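PDB 7OTJ: ATP-dependent DNA helicase PIF1 from Candida albicans, which probably couples ATP hydrolysis to 5'-3' unwinding of DNA, G-quadruplexes included, and so helps keep the nuclear and mitochondrial genomes stable. Local coordinates for residues D302-N307 / L409-I414; V259-V264 / I314-R319; V264-L269 / L394-K399; I199-N204 / R216-L221; S20-G25 / S174-T179. All blocks are in the same frame, centred on the assembly; numbering follows the deposited sequence.

Contact 1 of 5, residues D302-N307 / L409-I414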
# COMPACT_ATOMS: atom_id res chain seq x y z
N ASP A 302 4.33 15.92 7.39
CA ASP A 302 4.42 17.10 6.54
C ASP A 302 3.72 16.82 5.21
O ASP A 302 3.14 15.76 4.99
CB ASP A 302 5.88 17.49 6.32
CG ASP A 302 6.05 18.95 5.97
OD1 ASP A 302 5.05 19.70 6.02
OD2 ASP A 302 7.19 19.36 5.65
N ASP A 303 3.78 17.81 4.32
CA ASP A 303 3.44 17.58 2.93
C ASP A 303 4.58 16.90 2.19
O ASP A 303 4.35 16.28 1.15
CB ASP A 303 3.09 18.91 2.26
CG ASP A 303 2.49 18.74 0.88
OD1 ASP A 303 1.97 17.64 0.59
OD2 ASP A 303 2.54 19.70 0.08
N GLN A 304 5.80 17.00 2.72
CA GLN A 304 6.99 16.37 2.15
C GLN A 304 7.35 15.06 2.83
O GLN A 304 7.71 14.10 2.15
CB GLN A 304 8.18 17.34 2.23
CG GLN A 304 9.08 17.31 1.01
CD GLN A 304 10.07 18.46 0.99
OE1 GLN A 304 10.15 19.24 1.94
NE2 GLN A 304 10.82 18.58 -0.11
N LEU A 305 7.24 14.99 4.15
CA LEU A 305 7.52 13.77 4.89
C LEU A 305 6.18 13.11 5.22
O LEU A 305 5.41 13.63 6.03
CB LEU A 305 8.31 14.07 6.16
CG LEU A 305 8.50 12.92 7.15
CD1 LEU A 305 9.21 11.76 6.49
CD2 LEU A 305 9.26 13.41 8.37
N VAL A 306 5.92 11.96 4.59
CA VAL A 306 4.62 11.31 4.67
C VAL A 306 4.82 9.85 5.06
O VAL A 306 5.94 9.35 5.15
CB VAL A 306 3.84 11.42 3.34
CG1 VAL A 306 3.67 12.87 2.95
CG2 VAL A 306 4.54 10.64 2.25
N ASN A 307 3.69 9.17 5.30
CA ASN A 307 3.69 7.74 5.58
C ASN A 307 4.30 6.98 4.41
O ASN A 307 3.88 7.13 3.26
CB ASN A 307 2.26 7.25 5.84
CG ASN A 307 2.20 5.82 6.39
OD1 ASN A 307 2.85 4.90 5.89
ND2 ASN A 307 1.39 5.63 7.43
N LEU A 409 14.83 10.65 2.91
CA LEU A 409 14.83 10.92 1.47
C LEU A 409 13.46 11.43 1.05
O LEU A 409 12.48 10.69 1.09
CB LEU A 409 15.21 9.67 0.68
CG LEU A 409 16.68 9.23 0.67
CD1 LEU A 409 17.05 8.45 1.93
CD2 LEU A 409 16.98 8.41 -0.58
N LEU A 410 13.39 12.69 0.62
CA LEU A 410 12.12 13.30 0.30
C LEU A 410 11.57 12.72 -1.01
O LEU A 410 12.32 12.12 -1.79
CB LEU A 410 12.29 14.81 0.17
CG LEU A 410 12.90 15.48 1.40
CD1 LEU A 410 13.40 16.87 1.05
CD2 LEU A 410 11.88 15.53 2.53
N PRO A 411 10.27 12.89 -1.28
CA PRO A 411 9.72 12.37 -2.54
C PRO A 411 10.15 13.20 -3.73
O PRO A 411 9.32 13.74 -4.47
CB PRO A 411 8.21 12.44 -2.32
CG PRO A 411 8.03 13.54 -1.34
CD PRO A 411 9.21 13.44 -0.42
N ASP A 412 11.47 13.31 -3.92
CA ASP A 412 12.05 13.90 -5.11
C ASP A 412 13.17 13.04 -5.68
O ASP A 412 13.75 13.41 -6.70
CB ASP A 412 12.57 15.31 -4.83
CG ASP A 412 13.76 15.31 -3.90
OD1 ASP A 412 13.77 14.52 -2.94
OD2 ASP A 412 14.69 16.10 -4.14
N GLY A 413 13.49 11.92 -5.04
CA GLY A 413 14.57 11.05 -5.46
C GLY A 413 15.94 11.34 -4.89
O GLY A 413 16.65 10.41 -4.51
N ILE A 414 16.34 12.61 -4.82
CA ILE A 414 17.71 12.99 -4.52
C ILE A 414 17.85 13.59 -3.12
O ILE A 414 18.58 13.08 -2.28
CB ILE A 414 18.28 13.94 -5.59
CG1 ILE A 414 17.95 13.43 -7.00
CG2 ILE A 414 19.78 14.08 -5.43
CD1 ILE A 414 16.78 14.14 -7.66
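Gln304 lies across Leu410 where two connecting loops of the antiparallel sheet meet at the protein surface: one joins strand 294-297 to strand 310-316, in the region of the SH3-like 2B domain, and the other is the turn between the paired strands 404-409 and 416-420. Gln304 runs extended beyond CG, and its side chain crosses that of Leu410 obliquely, so both leucine methyls are used. CD1 lies over one face of the Gln304 amide, 3.3 Å from Gln304 NE2, while CD2 touches the aliphatic part, 3.6 Å from Gln304 CG. The contact is thus apolar packing against an amide, with no bond between the two. Arg417 of strand 416-420 packs on both side chains and pairs its guanidinium with Asp302. Next along, Pro411 brings its CD to 3.0 Å from Gln304 O. Pro411 is also the centre of an inverse gamma turn, closed by Asp412 N bonding to Leu410 O at 2.6 Å.

Contact 2 of 5, residues V259-V264 / I314-R319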
# COMPACT_ATOMS: atom_id res chain seq x y z
N VAL A 259 19.61 0.35 20.47
CA VAL A 259 18.67 1.07 21.33
C VAL A 259 17.30 0.42 21.20
O VAL A 259 16.83 0.15 20.09
CB VAL A 259 18.62 2.56 20.95
CG1 VAL A 259 17.63 3.31 21.83
CG2 VAL A 259 20.01 3.18 21.02
N VAL A 260 16.64 0.21 22.33
CA VAL A 260 15.36 -0.49 22.39
C VAL A 260 14.31 0.48 22.90
O VAL A 260 14.43 0.99 24.03
CB VAL A 260 15.42 -1.74 23.28
CG1 VAL A 260 14.05 -2.41 23.35
CG2 VAL A 260 16.47 -2.72 22.76
N TYR A 261 13.30 0.73 22.09
CA TYR A 261 12.20 1.62 22.44
C TYR A 261 10.95 0.78 22.63
O TYR A 261 10.37 0.29 21.66
CB TYR A 261 11.97 2.67 21.35
CG TYR A 261 13.01 3.76 21.27
CD1 TYR A 261 13.12 4.71 22.28
CD2 TYR A 261 13.85 3.86 20.17
CE1 TYR A 261 14.06 5.71 22.20
CE2 TYR A 261 14.79 4.86 20.09
CZ TYR A 261 14.89 5.79 21.11
OH TYR A 261 15.82 6.79 21.04
N ASN A 262 10.53 0.61 23.88
CA ASN A 262 9.29 -0.09 24.18
C ASN A 262 8.12 0.88 24.09
O ASN A 262 8.22 2.04 24.50
CB ASN A 262 9.35 -0.72 25.57
CG ASN A 262 10.38 -1.84 25.65
OD1 ASN A 262 10.51 -2.65 24.74
ND2 ASN A 262 11.13 -1.87 26.75
N SER A 263 7.01 0.39 23.54
CA SER A 263 5.81 1.20 23.42
C SER A 263 5.05 1.23 24.74
O SER A 263 5.05 0.27 25.51
CB SER A 263 4.89 0.65 22.33
OG SER A 263 4.37 -0.62 22.70
N VAL A 264 4.38 2.35 24.98
CA VAL A 264 3.49 2.50 26.12
C VAL A 264 2.09 2.15 25.65
O VAL A 264 1.51 2.88 24.84
CB VAL A 264 3.55 3.91 26.71
CG1 VAL A 264 2.62 4.01 27.92
CG2 VAL A 264 4.98 4.27 27.09
N ILE A 314 20.76 8.65 12.28
CA ILE A 314 22.13 9.09 12.42
C ILE A 314 22.58 9.13 13.88
O ILE A 314 23.73 8.81 14.18
CB ILE A 314 22.32 10.48 11.76
CG1 ILE A 314 21.52 10.56 10.46
CG2 ILE A 314 23.79 10.74 11.51
CD1 ILE A 314 21.47 11.94 9.87
N ASP A 315 21.70 9.52 14.80
CA ASP A 315 22.08 9.65 16.21
C ASP A 315 20.86 9.41 17.10
O ASP A 315 19.73 9.36 16.63
CB ASP A 315 22.70 11.03 16.48
CG ASP A 315 23.64 11.03 17.68
OD1 ASP A 315 23.89 9.94 18.24
OD2 ASP A 315 24.13 12.12 18.05
N PHE A 316 21.12 9.27 18.41
CA PHE A 316 20.07 9.22 19.44
C PHE A 316 20.52 10.07 20.62
O PHE A 316 21.20 9.57 21.52
CB PHE A 316 19.79 7.80 19.92
CG PHE A 316 19.56 6.80 18.84
CD1 PHE A 316 20.61 6.07 18.32
CD2 PHE A 316 18.28 6.53 18.39
CE1 PHE A 316 20.40 5.12 17.35
CE2 PHE A 316 18.06 5.58 17.41
CZ PHE A 316 19.12 4.88 16.89
N VAL A 317 20.14 11.35 20.64
CA VAL A 317 20.03 12.08 21.90
C VAL A 317 19.13 13.28 21.67
O VAL A 317 19.20 13.93 20.62
CB VAL A 317 21.42 12.48 22.45
CG1 VAL A 317 22.19 13.37 21.47
CG2 VAL A 317 21.28 13.16 23.82
N ASP A 318 18.24 13.54 22.63
CA ASP A 318 17.67 14.88 22.80
C ASP A 318 17.22 15.03 24.25
O ASP A 318 16.18 14.48 24.63
CB ASP A 318 16.51 15.10 21.84
CG ASP A 318 15.80 16.42 22.11
OD1 ASP A 318 16.44 17.49 21.97
OD2 ASP A 318 14.60 16.40 22.46
N ARG A 319 18.00 15.74 25.06
CA ARG A 319 17.39 16.26 26.28
C ARG A 319 16.81 17.65 26.05
O ARG A 319 17.14 18.60 26.77
CB ARG A 319 18.40 16.26 27.42
CG ARG A 319 18.88 14.89 27.86
CD ARG A 319 19.87 15.04 29.01
NE ARG A 319 20.41 13.76 29.46
CZ ARG A 319 21.32 13.62 30.41
NH1 ARG A 319 21.83 14.67 31.04
NH2 ARG A 319 21.74 12.41 30.75
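Val259 and Phe316 have the nearest CA atoms of the contact, yet these stand 8.5 Å apart, because strands 259-267 and 310-316 belong to one curled antiparallel sheet without pairing with each other. Side chains bridge the gap. Val259 and Tyr261, two residues apart on the same strand, both direct their CB toward Phe316. With Val259 CG1 trans to its own nitrogen (chi1 179°), the two methyls go separate ways: CG1 lies over the Tyr261 ring, near its rim, and CG2 sits over a face of Phe316, 4.2 Å from the ring centroid and 17° off the normal, a CH-pi contact. Tyr261 arrives obliquely with its phenol end, OH lying 3.6 Å from Phe316 CD2, and Phe316 CD2 in turn lies near the plane of the tyrosine ring, at its edge. The hydroxyl itself is spent elsewhere, on the carbonyl O of Lys402, whose own NZ bonds to Phe316 O. Around this buried cluster, Pro404 of strand 404-409 packs on both aromatic rings, Leu289 of strand 286-289 touches Phe316, and the ring of Phe442 from strand 435-446 meets that of Tyr261.

Contact 3 of 5, residues V264-L269 / L394-K399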
# COMPACT_ATOMS: atom_id res chain seq x y z
N VAL A 264 4.38 2.35 24.98
CA VAL A 264 3.49 2.50 26.12
C VAL A 264 2.09 2.15 25.65
O VAL A 264 1.51 2.88 24.84
CB VAL A 264 3.55 3.91 26.71
CG1 VAL A 264 2.62 4.01 27.92
CG2 VAL A 264 4.98 4.27 27.09
N ASP A 265 1.56 1.03 26.12
CA ASP A 265 0.27 0.50 25.69
C ASP A 265 -0.73 0.62 26.83
O ASP A 265 -0.53 0.04 27.90
CB ASP A 265 0.41 -0.95 25.23
CG ASP A 265 1.14 -1.08 23.90
OD1 ASP A 265 1.50 -0.03 23.32
OD2 ASP A 265 1.34 -2.22 23.43
N THR A 266 -1.81 1.37 26.60
CA THR A 266 -2.88 1.53 27.56
C THR A 266 -4.22 1.29 26.87
O THR A 266 -4.30 1.21 25.64
CB THR A 266 -2.86 2.92 28.21
OG1 THR A 266 -2.87 3.92 27.19
CG2 THR A 266 -1.62 3.09 29.05
N GLY A 267 -5.28 1.17 27.67
CA GLY A 267 -6.61 1.02 27.12
C GLY A 267 -7.66 0.55 28.10
O GLY A 267 -7.34 -0.11 29.10
N ILE A 268 -8.92 0.88 27.83
CA ILE A 268 -10.03 0.52 28.69
C ILE A 268 -10.78 -0.71 28.18
O ILE A 268 -11.82 -1.08 28.74
CB ILE A 268 -11.00 1.70 28.88
CG1 ILE A 268 -11.60 2.11 27.53
CG2 ILE A 268 -10.29 2.87 29.56
CD1 ILE A 268 -12.53 3.30 27.62
N LEU A 269 -10.27 -1.36 27.15
CA LEU A 269 -10.88 -2.61 26.71
C LEU A 269 -10.40 -3.76 27.59
O LEU A 269 -9.26 -3.76 28.07
CB LEU A 269 -10.53 -2.90 25.26
CG LEU A 269 -11.16 -2.10 24.13
CD1 LEU A 269 -10.72 -2.72 22.81
CD2 LEU A 269 -12.69 -2.03 24.25
N LEU A 394 -0.53 13.92 26.66
CA LEU A 394 0.85 14.28 26.94
C LEU A 394 1.32 13.72 28.28
O LEU A 394 2.50 13.42 28.45
CB LEU A 394 1.02 15.80 26.93
CG LEU A 394 1.15 16.49 25.57
CD1 LEU A 394 1.54 17.95 25.76
CD2 LEU A 394 2.16 15.77 24.69
N MET A 395 0.40 13.60 29.25
CA MET A 395 0.74 12.99 30.53
C MET A 395 1.34 11.60 30.34
O MET A 395 2.31 11.24 31.01
CB MET A 395 -0.50 12.92 31.42
CG MET A 395 -0.95 14.26 32.00
SD MET A 395 0.22 14.93 33.20
CE MET A 395 -0.64 16.41 33.75
N LYS A 396 0.76 10.81 29.43
CA LYS A 396 1.27 9.47 29.17
C LYS A 396 2.68 9.48 28.57
O LYS A 396 3.40 8.48 28.68
CB LYS A 396 0.31 8.72 28.25
CG LYS A 396 -1.07 8.52 28.84
CD LYS A 396 -2.16 8.84 27.83
CE LYS A 396 -1.99 8.02 26.56
NZ LYS A 396 -2.08 6.56 26.81
N ASP A 397 3.08 10.58 27.93
CA ASP A 397 4.42 10.69 27.34
C ASP A 397 5.45 10.90 28.45
O ASP A 397 5.70 12.02 28.89
CB ASP A 397 4.48 11.82 26.32
CG ASP A 397 3.69 11.52 25.06
OD1 ASP A 397 2.45 11.63 25.08
OD2 ASP A 397 4.32 11.19 24.03
N TYR A 398 6.06 9.80 28.90
CA TYR A 398 7.20 9.90 29.82
C TYR A 398 8.46 10.42 29.14
O TYR A 398 9.41 10.78 29.83
CB TYR A 398 7.47 8.54 30.47
CG TYR A 398 6.39 8.10 31.43
CD1 TYR A 398 6.39 8.54 32.75
CD2 TYR A 398 5.36 7.26 31.02
CE1 TYR A 398 5.39 8.15 33.63
CE2 TYR A 398 4.36 6.87 31.89
CZ TYR A 398 4.39 7.31 33.20
OH TYR A 398 3.40 6.92 34.07
N LYS A 399 8.48 10.42 27.80
CA LYS A 399 9.54 11.01 26.98
C LYS A 399 10.85 10.23 27.03
O LYS A 399 11.90 10.76 26.65
CB LYS A 399 9.80 12.48 27.36
CG LYS A 399 9.17 13.51 26.43
CD LYS A 399 7.69 13.70 26.70
CE LYS A 399 7.46 14.55 27.93
NZ LYS A 399 6.02 14.83 28.15
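Thr266 meets Lys396 where the end of a strand passes the loop that follows helix 389-394. Leading up to it, Val264 points its CB toward that loop. Asp265 turns its CB away and forms a salt bridge to Arg439, while its other oxygen, OD1, is hydrogen-bonded with Ser263 OG. Thr266 faces the loop again, and here the segments touch. A chi1 of 54° sets OG1 between the backbone nitrogen and carbonyl carbon, and the side chain reaches Lys396 tip to tip, OG1 lying 2.8 Å from Lys396 NZ. The angle is too poor for a hydrogen bond; the ammonium has a weak one to Ser438 OG. This alternation of faces is that of a regular strand, and residues 264-267 are the end of strand 259-267, bonded antiparallel to strand 435-446 through Val264 with Ile440 and Thr266 with Ser438. On the loop side, Lys396 occupies the third position of a type I turn closed by Asp397 N to Leu394 O at 2.9 Å. Its chain bends at chi2, chi3 and chi4 to bring NZ to the tip of Thr266. Just downstream, Lys399 folds back so that NZ donates to Asp397 O at 2.9 Å.

Contact 4 of 5, residues I199-N204 / R216-L221. Unlike the reference sequence in segment 199-204: Asp200 (reference Asn).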
# COMPACT_ATOMS: atom_id res chain seq x y z
N ILE A 199 11.15 -6.62 -20.30
CA ILE A 199 9.70 -6.47 -20.44
C ILE A 199 9.08 -7.76 -20.97
O ILE A 199 8.03 -8.20 -20.48
CB ILE A 199 9.38 -5.26 -21.34
CG1 ILE A 199 9.85 -3.97 -20.68
CG2 ILE A 199 7.88 -5.17 -21.63
CD1 ILE A 199 9.65 -2.74 -21.54
N ASP A 200 9.72 -8.39 -21.96
CA ASP A 200 9.20 -9.67 -22.46
C ASP A 200 9.17 -10.72 -21.37
O ASP A 200 8.19 -11.48 -21.25
CB ASP A 200 10.06 -10.17 -23.63
CG ASP A 200 10.09 -9.21 -24.81
OD1 ASP A 200 9.12 -8.43 -24.98
OD2 ASP A 200 11.07 -9.25 -25.58
N MET A 201 10.21 -10.77 -20.53
CA MET A 201 10.28 -11.77 -19.46
C MET A 201 9.18 -11.55 -18.44
O MET A 201 8.50 -12.49 -18.02
CB MET A 201 11.65 -11.71 -18.78
CG MET A 201 12.81 -12.19 -19.64
SD MET A 201 14.40 -11.57 -19.02
CE MET A 201 14.36 -12.14 -17.32
N LEU A 202 9.02 -10.30 -18.00
CA LEU A 202 7.94 -9.96 -17.08
C LEU A 202 6.57 -10.28 -17.65
O LEU A 202 5.69 -10.77 -16.93
CB LEU A 202 8.04 -8.49 -16.70
CG LEU A 202 9.20 -8.16 -15.77
CD1 LEU A 202 9.32 -6.66 -15.58
CD2 LEU A 202 8.99 -8.87 -14.44
N ASN A 203 6.32 -9.93 -18.92
CA ASN A 203 5.01 -10.21 -19.50
C ASN A 203 4.71 -11.70 -19.53
O ASN A 203 3.56 -12.12 -19.37
CB ASN A 203 4.90 -9.61 -20.90
CG ASN A 203 4.63 -8.13 -20.86
OD1 ASN A 203 4.21 -7.59 -19.82
ND2 ASN A 203 4.87 -7.46 -21.97
N ASN A 204 5.74 -12.53 -19.75
CA ASN A 204 5.54 -13.98 -19.81
C ASN A 204 5.04 -14.53 -18.49
O ASN A 204 4.38 -15.58 -18.47
CB ASN A 204 6.85 -14.67 -20.20
CG ASN A 204 7.22 -14.48 -21.67
OD1 ASN A 204 6.35 -14.28 -22.52
ND2 ASN A 204 8.51 -14.57 -21.98
N ARG A 216 15.42 -19.25 -17.39
CA ARG A 216 16.87 -19.20 -17.29
C ARG A 216 17.37 -17.76 -17.10
O ARG A 216 18.25 -17.51 -16.27
CB ARG A 216 17.50 -19.82 -18.54
CG ARG A 216 18.99 -19.97 -18.45
CD ARG A 216 19.69 -19.06 -19.44
NE ARG A 216 19.66 -19.60 -20.79
CZ ARG A 216 18.90 -19.12 -21.77
NH1 ARG A 216 18.08 -18.10 -21.58
NH2 ARG A 216 18.99 -19.67 -22.98
N ASP A 217 16.78 -16.81 -17.83
CA ASP A 217 17.21 -15.42 -17.73
C ASP A 217 17.00 -14.85 -16.33
O ASP A 217 17.72 -13.94 -15.91
CB ASP A 217 16.51 -14.55 -18.78
CG ASP A 217 17.09 -14.73 -20.18
OD1 ASP A 217 17.93 -15.63 -20.37
OD2 ASP A 217 16.69 -13.97 -21.09
N PHE A 218 16.00 -15.36 -15.60
CA PHE A 218 15.82 -14.91 -14.23
C PHE A 218 16.82 -15.57 -13.29
O PHE A 218 17.32 -14.92 -12.36
CB PHE A 218 14.39 -15.18 -13.75
CG PHE A 218 13.40 -14.12 -14.17
CD1 PHE A 218 13.51 -12.83 -13.69
CD2 PHE A 218 12.35 -14.43 -15.03
CE1 PHE A 218 12.60 -11.85 -14.06
CE2 PHE A 218 11.44 -13.46 -15.40
CZ PHE A 218 11.56 -12.18 -14.92
N CYS A 219 17.13 -16.85 -13.51
CA CYS A 219 18.12 -17.51 -12.66
C CYS A 219 19.48 -16.85 -12.80
O CYS A 219 20.24 -16.80 -11.83
CB CYS A 219 18.18 -19.00 -13.00
SG CYS A 219 16.73 -19.93 -12.47
N ARG A 220 19.78 -16.28 -13.97
CA ARG A 220 21.05 -15.60 -14.16
C ARG A 220 21.16 -14.35 -13.28
O ARG A 220 22.28 -13.88 -13.03
CB ARG A 220 21.24 -15.22 -15.63
CG ARG A 220 21.32 -16.42 -16.58
CD ARG A 220 22.26 -16.14 -17.75
NE ARG A 220 21.58 -15.55 -18.88
CZ ARG A 220 21.52 -16.09 -20.09
NH1 ARG A 220 22.16 -17.21 -20.38
NH2 ARG A 220 20.82 -15.48 -21.05
N LEU A 221 20.04 -13.83 -12.80
CA LEU A 221 20.02 -12.65 -11.94
C LEU A 221 20.33 -12.97 -10.48
O LEU A 221 20.32 -12.05 -9.65
CB LEU A 221 18.66 -11.95 -12.04
CG LEU A 221 18.33 -11.46 -13.45
CD1 LEU A 221 16.98 -10.75 -13.46
CD2 LEU A 221 19.43 -10.56 -13.99
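Asp217 OD1, on the helix facing Met201, is held in salt bridges by two arginines of its own segment: Arg216 NH1 at 2.8 Å, a weak hydrogen bond because the angle is only 124°, and Arg220 NH2 at 3.0 Å. Its other oxygen, OD2, forms a salt bridge with Arg197 of helix 196-204, so the carboxylate ties the two consecutive helices together. The rest of the contact is apolar. Met201 CE rests on the Asp217 methylene, 3.5 Å from CB, and at the same time lies over the face of the Phe218 ring. The bend at chi3 (55°) turns the methyl over the centre of that ring, 3.5 Å from the centroid and 3° off the normal. This is a CH-pi contact, with SD farther out in an oblique Met-aromatic one at 5.1 Å from the same centroid. Leu202 comes to the ring's edge instead, its CD2 lying 4.2 Å from Phe218 CZ. Phe494 meets the phenylalanine ring as well, and Leu480 of helix 475-481 packs on both Leu202 and Phe218, which joins this helix pair to the predicted DNA-binding region. A carboxylate buried among three arginines, with a bound potassium ion about 4 Å from its side chain, is probably kept ionised. Asp217 and Arg197 link the helices by charge, while Met201 and Phe218 pack between them.

Contact 5 of 5, residues S20-G25 / S174-T179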
# COMPACT_ATOMS: atom_id res chain seq x y z
N SER A 20 -18.25 5.85 -15.03
CA SER A 20 -17.65 4.91 -14.10
C SER A 20 -16.91 3.84 -14.89
O SER A 20 -17.48 3.22 -15.79
CB SER A 20 -18.72 4.28 -13.21
OG SER A 20 -19.16 5.20 -12.22
N LEU A 21 -15.63 3.66 -14.59
CA LEU A 21 -14.83 2.78 -15.42
C LEU A 21 -13.71 2.14 -14.62
O LEU A 21 -13.37 2.57 -13.51
CB LEU A 21 -14.25 3.55 -16.62
CG LEU A 21 -13.37 4.78 -16.41
CD1 LEU A 21 -11.92 4.39 -16.03
CD2 LEU A 21 -13.38 5.61 -17.69
N PHE A 22 -13.15 1.10 -15.21
CA PHE A 22 -11.96 0.42 -14.73
C PHE A 22 -10.91 0.49 -15.83
O PHE A 22 -11.19 0.16 -16.99
CB PHE A 22 -12.29 -1.03 -14.38
CG PHE A 22 -11.09 -1.95 -14.31
CD1 PHE A 22 -10.09 -1.76 -13.37
CD2 PHE A 22 -11.00 -3.04 -15.16
CE1 PHE A 22 -9.01 -2.62 -13.31
CE2 PHE A 22 -9.94 -3.91 -15.10
CZ PHE A 22 -8.94 -3.71 -14.17
N TYR A 23 -9.72 0.97 -15.50
CA TYR A 23 -8.64 0.98 -16.48
C TYR A 23 -7.47 0.16 -15.94
O TYR A 23 -7.16 0.20 -14.75
CB TYR A 23 -8.23 2.40 -16.88
CG TYR A 23 -7.49 3.22 -15.86
CD1 TYR A 23 -6.10 3.28 -15.86
CD2 TYR A 23 -8.18 4.00 -14.93
CE1 TYR A 23 -5.42 4.06 -14.95
CE2 TYR A 23 -7.49 4.78 -14.01
CZ TYR A 23 -6.11 4.81 -14.03
OH TYR A 23 -5.43 5.59 -13.12
N THR A 24 -6.89 -0.64 -16.83
CA THR A 24 -5.91 -1.64 -16.44
C THR A 24 -4.67 -1.61 -17.33
O THR A 24 -4.54 -0.76 -18.22
CB THR A 24 -6.56 -3.02 -16.46
OG1 THR A 24 -5.77 -3.95 -15.71
CG2 THR A 24 -6.74 -3.52 -17.89
N GLY A 25 -3.76 -2.54 -17.10
CA GLY A 25 -2.51 -2.63 -17.83
C GLY A 25 -1.47 -3.30 -16.98
O GLY A 25 -1.58 -3.38 -15.76
N SER A 174 -21.56 -8.47 -8.22
CA SER A 174 -22.68 -7.78 -8.85
C SER A 174 -22.43 -6.28 -8.87
O SER A 174 -22.81 -5.61 -9.84
CB SER A 174 -23.98 -8.11 -8.11
OG SER A 174 -25.07 -7.46 -8.72
N ALA A 175 -21.76 -5.75 -7.85
CA ALA A 175 -21.44 -4.32 -7.82
C ALA A 175 -20.62 -3.93 -9.04
O ALA A 175 -20.93 -2.95 -9.72
CB ALA A 175 -20.70 -3.97 -6.53
N TRP A 176 -19.56 -4.69 -9.32
CA TRP A 176 -18.71 -4.40 -10.46
C TRP A 176 -19.51 -4.37 -11.76
O TRP A 176 -19.37 -3.44 -12.57
CB TRP A 176 -17.60 -5.44 -10.55
CG TRP A 176 -16.61 -5.24 -11.64
CD1 TRP A 176 -16.74 -5.59 -12.95
CD2 TRP A 176 -15.31 -4.65 -11.51
NE1 TRP A 176 -15.60 -5.25 -13.65
CE2 TRP A 176 -14.71 -4.67 -12.79
CE3 TRP A 176 -14.59 -4.10 -10.44
CZ2 TRP A 176 -13.44 -4.16 -13.02
CZ3 TRP A 176 -13.33 -3.60 -10.67
CH2 TRP A 176 -12.77 -3.63 -11.95
N LYS A 177 -20.35 -5.38 -11.97
CA LYS A 177 -21.00 -5.54 -13.27
C LYS A 177 -22.02 -4.44 -13.54
O LYS A 177 -22.22 -4.06 -14.70
CB LYS A 177 -21.65 -6.92 -13.36
CG LYS A 177 -20.68 -8.05 -13.13
CD LYS A 177 -21.33 -9.41 -13.27
CE LYS A 177 -20.34 -10.53 -12.98
NZ LYS A 177 -20.97 -11.87 -13.05
N GLU A 178 -22.67 -3.91 -12.51
CA GLU A 178 -23.65 -2.87 -12.72
C GLU A 178 -23.05 -1.46 -12.69
O GLU A 178 -23.69 -0.52 -13.16
CB GLU A 178 -24.78 -2.98 -11.68
CG GLU A 178 -24.42 -2.43 -10.32
CD GLU A 178 -25.61 -2.38 -9.39
OE1 GLU A 178 -26.71 -2.82 -9.80
OE2 GLU A 178 -25.45 -1.91 -8.25
N THR A 179 -21.82 -1.30 -12.19
CA THR A 179 -21.22 0.02 -12.08
C THR A 179 -20.19 0.30 -13.17
O THR A 179 -20.24 1.36 -13.80
CB THR A 179 -20.55 0.21 -10.71
OG1 THR A 179 -21.48 -0.12 -9.67
CG2 THR A 179 -20.13 1.65 -10.54
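Phe22 offers the face of its ring to the edge of Trp176 in a T-shaped (edge-to-face) pair. The six-membered ring of the indole and the phenyl ring have centroids 4.9 Å apart and planes at 64°. CH2 of Trp176 comes in over the phenyl rim, 3.3 Å from Phe22 CG, while CZ2 is 3.4 Å from Phe22 CD2. Trp176 CG lies opposite the backbone nitrogen (chi1 -177°), which sends the indole from the helix across to the strand. A second touch lies at the far end of the helix: Ser20 CB is 3.3 Å from Thr179 O and 4.0 Å from Thr179 CG2. Thr179 is steadied by its own helix, OG1 donating to Ala175 O at 2.9 Å, and Ser20 OG bonds to Leu139 N of strand 138-143. Farther out, Ile109 packs on both aromatic rings, Leu117 of helix 114-128 on the indole, and the Phe145 ring on Phe22. Strand 21-25 lies in the parallel sheet of the P-loop NTPase domain, between strands 138-143 and 182-186, and leads to Gly25, the first residue of the predicted ATP-binding loop; helix 174-179 leads on into strand 182-186. Between strand and helix the chemistry is therefore one of dispersion and of indole C-H edges directed at a pi face, while the hydroxyls of Ser20 and Thr179 bond to Leu139 N and Ala175 O and not to each other.

How the contacts relate
Along the chain, contact 5 closes first, contact 4 follows, and contacts 1, 2 and 3 then interlock, their segments alternating in sequence. Contact 5 belongs to the six-stranded parallel sheet of the P-loop domain; contact 4 comes just after that sheet's last strand and packs toward the second, four-stranded one. Their nearest atoms are about 8 Å apart. The other three gather round the large antiparallel sheet: contacts 2 and 3 share Val264 and strand 259-267, with centres about 17 Å apart, and contact 1 has its centre about 23 Å from that of contact 2. Contacts 3 and 4 are about 51 Å apart, centre to centre: contacts 4 and 5 lie on the nucleotide-binding side, while contacts 1 to 3 join parts of the 2B-containing beta region.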